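Local coordinates for Carboxylesterase/phospholipase family protein (Francisella tularensis subsp. tularensis, PDB 4F21) that probably hydrolyses carboxylic ester bonds as a serine hydrolase of the alpha/beta-hydrolase superfamily, in the carboxylesterase/phospholipase family, at residues I177-H190 against G202-F214. Residues are numbered along the deposited sequence; the frame is centred on the assembly and turned at random.
Sequences ITSINKGLPILVCH and GHDLSDKLKVSGF
K182 and F214 meet where the loop ahead of strand 186-190 passes the end of the 202-214 segment, while helix 202-210 runs back along that strand, nearly antiparallel at 162° with axes 8.9 Å apart. This is the strand-helix half of a beta-alpha-beta crossover in the alpha/beta-hydrolase fold, completed by strand 216-221. Apolar packing joins the two elements. Both methyls of V188 bear on CD2 of L205, CG2 at 3.8 Å, the two side chains lying alongside each other and pointing opposite ways. I186 CG2 packs on L209 CD1, and I186 CD1 reaches F214 CB at 3.7 Å; chi1 of -61° sets CG1 beside the backbone N and carries CD1 there. At the other end H190 ND1 comes 3.4 Å from CA of G202, while H190 NE2 hydrogen-bonds the carbonyl of L197. The F214 ring takes a CH-pi contact on one face: K182, extended beyond CG and crossing the phenyl at about a right angle, lays CG 3.8 Å from the centroid. L184 CD2 and the carbonyl of T178 come to the rim. G213, with positive phi, forms a Schellman motif after the last helical turn and leads the chain into F214, whose N bonds L209 O at 2.8 Å. Nearby, I177 CD1 sits 3.6 Å from S212 OG.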
# COMPACT_ATOMS: atom_id res chain seq x y z
N ILE A 177 -13.27 -5.07 -8.97
CA ILE A 177 -12.88 -5.71 -7.72
C ILE A 177 -13.08 -7.22 -7.72
O ILE A 177 -14.04 -7.74 -8.29
CB ILE A 177 -13.60 -5.09 -6.49
CG1 ILE A 177 -15.12 -5.22 -6.64
CG2 ILE A 177 -13.19 -3.64 -6.31
CD1 ILE A 177 -15.89 -4.69 -5.44
N THR A 178 -12.15 -7.92 -7.07
CA THR A 178 -12.21 -9.37 -6.99
C THR A 178 -12.62 -9.82 -5.60
O THR A 178 -12.05 -9.40 -4.59
CB THR A 178 -10.86 -10.01 -7.35
OG1 THR A 178 -9.85 -9.58 -6.42
CG2 THR A 178 -10.44 -9.62 -8.76
N SER A 179 -13.63 -10.68 -5.55
CA SER A 179 -14.17 -11.19 -4.30
C SER A 179 -13.25 -12.25 -3.70
O SER A 179 -13.50 -12.74 -2.60
CB SER A 179 -15.55 -11.79 -4.54
OG SER A 179 -15.49 -12.74 -5.60
N ILE A 180 -12.19 -12.58 -4.43
CA ILE A 180 -11.26 -13.63 -4.01
C ILE A 180 -10.43 -13.21 -2.80
O ILE A 180 -9.88 -14.06 -2.10
CB ILE A 180 -10.33 -14.05 -5.18
CG1 ILE A 180 -9.13 -13.11 -5.30
CG2 ILE A 180 -11.10 -14.10 -6.49
N ASN A 181 -10.35 -11.91 -2.56
CA ASN A 181 -9.56 -11.38 -1.45
C ASN A 181 -10.41 -10.57 -0.48
O ASN A 181 -9.88 -9.92 0.42
CB ASN A 181 -8.45 -10.46 -1.96
CG ASN A 181 -7.10 -11.16 -2.05
OD1 ASN A 181 -6.75 -11.97 -1.20
ND2 ASN A 181 -6.34 -10.85 -3.10
N LYS A 182 -11.72 -10.61 -0.67
CA LYS A 182 -12.64 -9.93 0.24
C LYS A 182 -12.57 -10.53 1.64
O LYS A 182 -13.26 -11.51 1.94
CB LYS A 182 -14.07 -9.97 -0.30
CG LYS A 182 -14.32 -8.99 -1.43
CD LYS A 182 -15.79 -8.89 -1.78
CE LYS A 182 -16.00 -8.02 -3.00
NZ LYS A 182 -17.42 -8.02 -3.44
N GLY A 183 -11.73 -9.94 2.48
CA GLY A 183 -11.55 -10.41 3.83
C GLY A 183 -10.09 -10.69 4.14
O GLY A 183 -9.77 -11.25 5.19
N LEU A 184 -9.20 -10.31 3.23
CA LEU A 184 -7.77 -10.44 3.48
C LEU A 184 -7.36 -9.36 4.47
O LEU A 184 -7.95 -8.29 4.50
CB LEU A 184 -6.96 -10.33 2.18
CG LEU A 184 -6.41 -8.96 1.76
CD1 LEU A 184 -5.37 -9.11 0.68
CD2 LEU A 184 -7.53 -8.04 1.29
N PRO A 185 -6.35 -9.66 5.30
CA PRO A 185 -5.85 -8.71 6.30
C PRO A 185 -5.40 -7.37 5.72
O PRO A 185 -4.36 -7.30 5.06
CB PRO A 185 -4.65 -9.45 6.90
CG PRO A 185 -5.00 -10.88 6.75
CD PRO A 185 -5.71 -10.98 5.44
N ILE A 186 -6.18 -6.33 5.96
CA ILE A 186 -5.83 -4.99 5.50
C ILE A 186 -5.56 -4.09 6.69
O ILE A 186 -6.35 -4.03 7.64
CB ILE A 186 -6.94 -4.37 4.64
CG1 ILE A 186 -7.18 -5.23 3.39
CG2 ILE A 186 -6.59 -2.94 4.25
CD1 ILE A 186 -8.27 -4.71 2.49
N LEU A 187 -4.43 -3.39 6.66
CA LEU A 187 -4.09 -2.43 7.69
C LEU A 187 -4.03 -1.03 7.10
O LEU A 187 -3.22 -0.75 6.23
CB LEU A 187 -2.75 -2.76 8.34
CG LEU A 187 -2.23 -1.73 9.35
CD1 LEU A 187 -3.16 -1.61 10.55
CD2 LEU A 187 -0.81 -2.06 9.79
N VAL A 188 -4.90 -0.16 7.59
CA VAL A 188 -4.88 1.24 7.19
C VAL A 188 -4.30 2.06 8.33
O VAL A 188 -4.72 1.93 9.47
CB VAL A 188 -6.30 1.76 6.87
CG1 VAL A 188 -6.23 3.16 6.29
CG2 VAL A 188 -7.00 0.82 5.92
N CYS A 189 -3.32 2.90 8.01
CA CYS A 189 -2.75 3.83 8.98
C CYS A 189 -2.78 5.24 8.40
O CYS A 189 -2.65 5.41 7.18
CB CYS A 189 -1.31 3.44 9.32
SG CYS A 189 -1.11 1.81 10.10
N HIS A 190 -2.96 6.24 9.25
CA HIS A 190 -3.04 7.62 8.77
C HIS A 190 -2.78 8.67 9.85
O HIS A 190 -3.16 8.49 11.01
CB HIS A 190 -4.39 7.88 8.10
CG HIS A 190 -4.32 8.87 6.97
ND1 HIS A 190 -4.54 8.51 5.66
CD2 HIS A 190 -4.03 10.19 6.96
CE1 HIS A 190 -4.40 9.58 4.89
NE2 HIS A 190 -4.09 10.61 5.65
N GLY A 202 -8.18 9.11 4.39
CA GLY A 202 -7.82 7.80 4.90
C GLY A 202 -9.07 7.10 5.41
O GLY A 202 -9.26 5.90 5.19
N HIS A 203 -9.92 7.87 6.09
CA HIS A 203 -11.24 7.39 6.47
C HIS A 203 -12.01 7.00 5.22
O HIS A 203 -12.76 6.04 5.22
CB HIS A 203 -12.03 8.46 7.23
CG HIS A 203 -11.63 8.60 8.67
ND1 HIS A 203 -12.11 7.77 9.66
CD2 HIS A 203 -10.83 9.50 9.29
CE1 HIS A 203 -11.60 8.13 10.82
NE2 HIS A 203 -10.82 9.18 10.62
N ASP A 204 -11.81 7.77 4.15
CA ASP A 204 -12.46 7.49 2.88
C ASP A 204 -12.02 6.15 2.28
O ASP A 204 -12.85 5.37 1.83
CB ASP A 204 -12.21 8.63 1.88
CG ASP A 204 -12.99 8.46 0.59
OD1 ASP A 204 -14.14 7.99 0.64
OD2 ASP A 204 -12.44 8.81 -0.48
N LEU A 205 -10.71 5.90 2.29
CA LEU A 205 -10.18 4.63 1.81
C LEU A 205 -10.68 3.46 2.66
O LEU A 205 -11.18 2.46 2.12
CB LEU A 205 -8.64 4.65 1.81
CG LEU A 205 -7.86 3.39 1.42
CD1 LEU A 205 -6.62 3.76 0.61
CD2 LEU A 205 -7.45 2.59 2.64
N SER A 206 -10.56 3.59 3.97
CA SER A 206 -10.97 2.53 4.90
C SER A 206 -12.46 2.20 4.79
O SER A 206 -12.84 1.04 4.75
CB SER A 206 -10.64 2.92 6.34
OG SER A 206 -11.12 1.94 7.25
N ASP A 207 -13.29 3.24 4.74
CA ASP A 207 -14.73 3.07 4.64
C ASP A 207 -15.12 2.50 3.28
O ASP A 207 -15.95 1.59 3.20
CB ASP A 207 -15.46 4.39 4.88
CG ASP A 207 -15.64 4.70 6.36
OD1 ASP A 207 -16.62 4.19 6.96
OD2 ASP A 207 -14.82 5.45 6.93
N LYS A 208 -14.52 3.02 2.22
CA LYS A 208 -14.81 2.55 0.87
C LYS A 208 -14.30 1.13 0.63
O LYS A 208 -14.71 0.47 -0.32
CB LYS A 208 -14.30 3.51 -0.21
CG LYS A 208 -15.15 4.76 -0.37
CD LYS A 208 -14.87 5.50 -1.68
CE LYS A 208 -13.43 5.98 -1.75
NZ LYS A 208 -13.24 7.02 -2.80
N LEU A 209 -13.39 0.68 1.49
CA LEU A 209 -12.97 -0.72 1.47
C LEU A 209 -13.92 -1.56 2.33
O LEU A 209 -14.17 -2.73 2.03
CB LEU A 209 -11.54 -0.88 1.97
CG LEU A 209 -10.43 -0.44 1.01
CD1 LEU A 209 -9.07 -0.57 1.67
CD2 LEU A 209 -10.48 -1.26 -0.27
N LYS A 210 -14.44 -0.95 3.39
CA LYS A 210 -15.37 -1.63 4.30
C LYS A 210 -16.66 -2.04 3.60
O LYS A 210 -17.05 -3.20 3.63
CB LYS A 210 -15.71 -0.73 5.49
CG LYS A 210 -16.72 -1.37 6.44
CD LYS A 210 -17.37 -0.35 7.36
CE LYS A 210 -18.44 -1.01 8.23
NZ LYS A 210 -19.52 -1.66 7.43
N VAL A 211 -17.32 -1.07 2.98
CA VAL A 211 -18.58 -1.33 2.29
C VAL A 211 -18.35 -2.16 1.03
O VAL A 211 -19.27 -2.77 0.50
CB VAL A 211 -19.30 -0.00 1.94
CG1 VAL A 211 -18.64 0.67 0.75
CG2 VAL A 211 -20.78 -0.26 1.66
N SER A 212 -17.10 -2.19 0.56
CA SER A 212 -16.73 -2.94 -0.63
C SER A 212 -16.66 -4.44 -0.33
O SER A 212 -16.71 -5.26 -1.24
CB SER A 212 -15.39 -2.46 -1.18
OG SER A 212 -15.02 -3.18 -2.33
N GLY A 213 -16.52 -4.78 0.95
CA GLY A 213 -16.44 -6.16 1.37
C GLY A 213 -15.09 -6.51 1.96
O GLY A 213 -14.83 -7.67 2.29
N PHE A 214 -14.23 -5.51 2.10
CA PHE A 214 -12.90 -5.71 2.67
C PHE A 214 -12.81 -5.06 4.05
O PHE A 214 -12.67 -3.84 4.16
CB PHE A 214 -11.83 -5.12 1.76
CG PHE A 214 -11.77 -5.73 0.39
CD1 PHE A 214 -10.83 -6.71 0.10
CD2 PHE A 214 -12.64 -5.33 -0.61
CE1 PHE A 214 -10.77 -7.28 -1.16
CE2 PHE A 214 -12.58 -5.89 -1.87
CZ PHE A 214 -11.65 -6.86 -2.14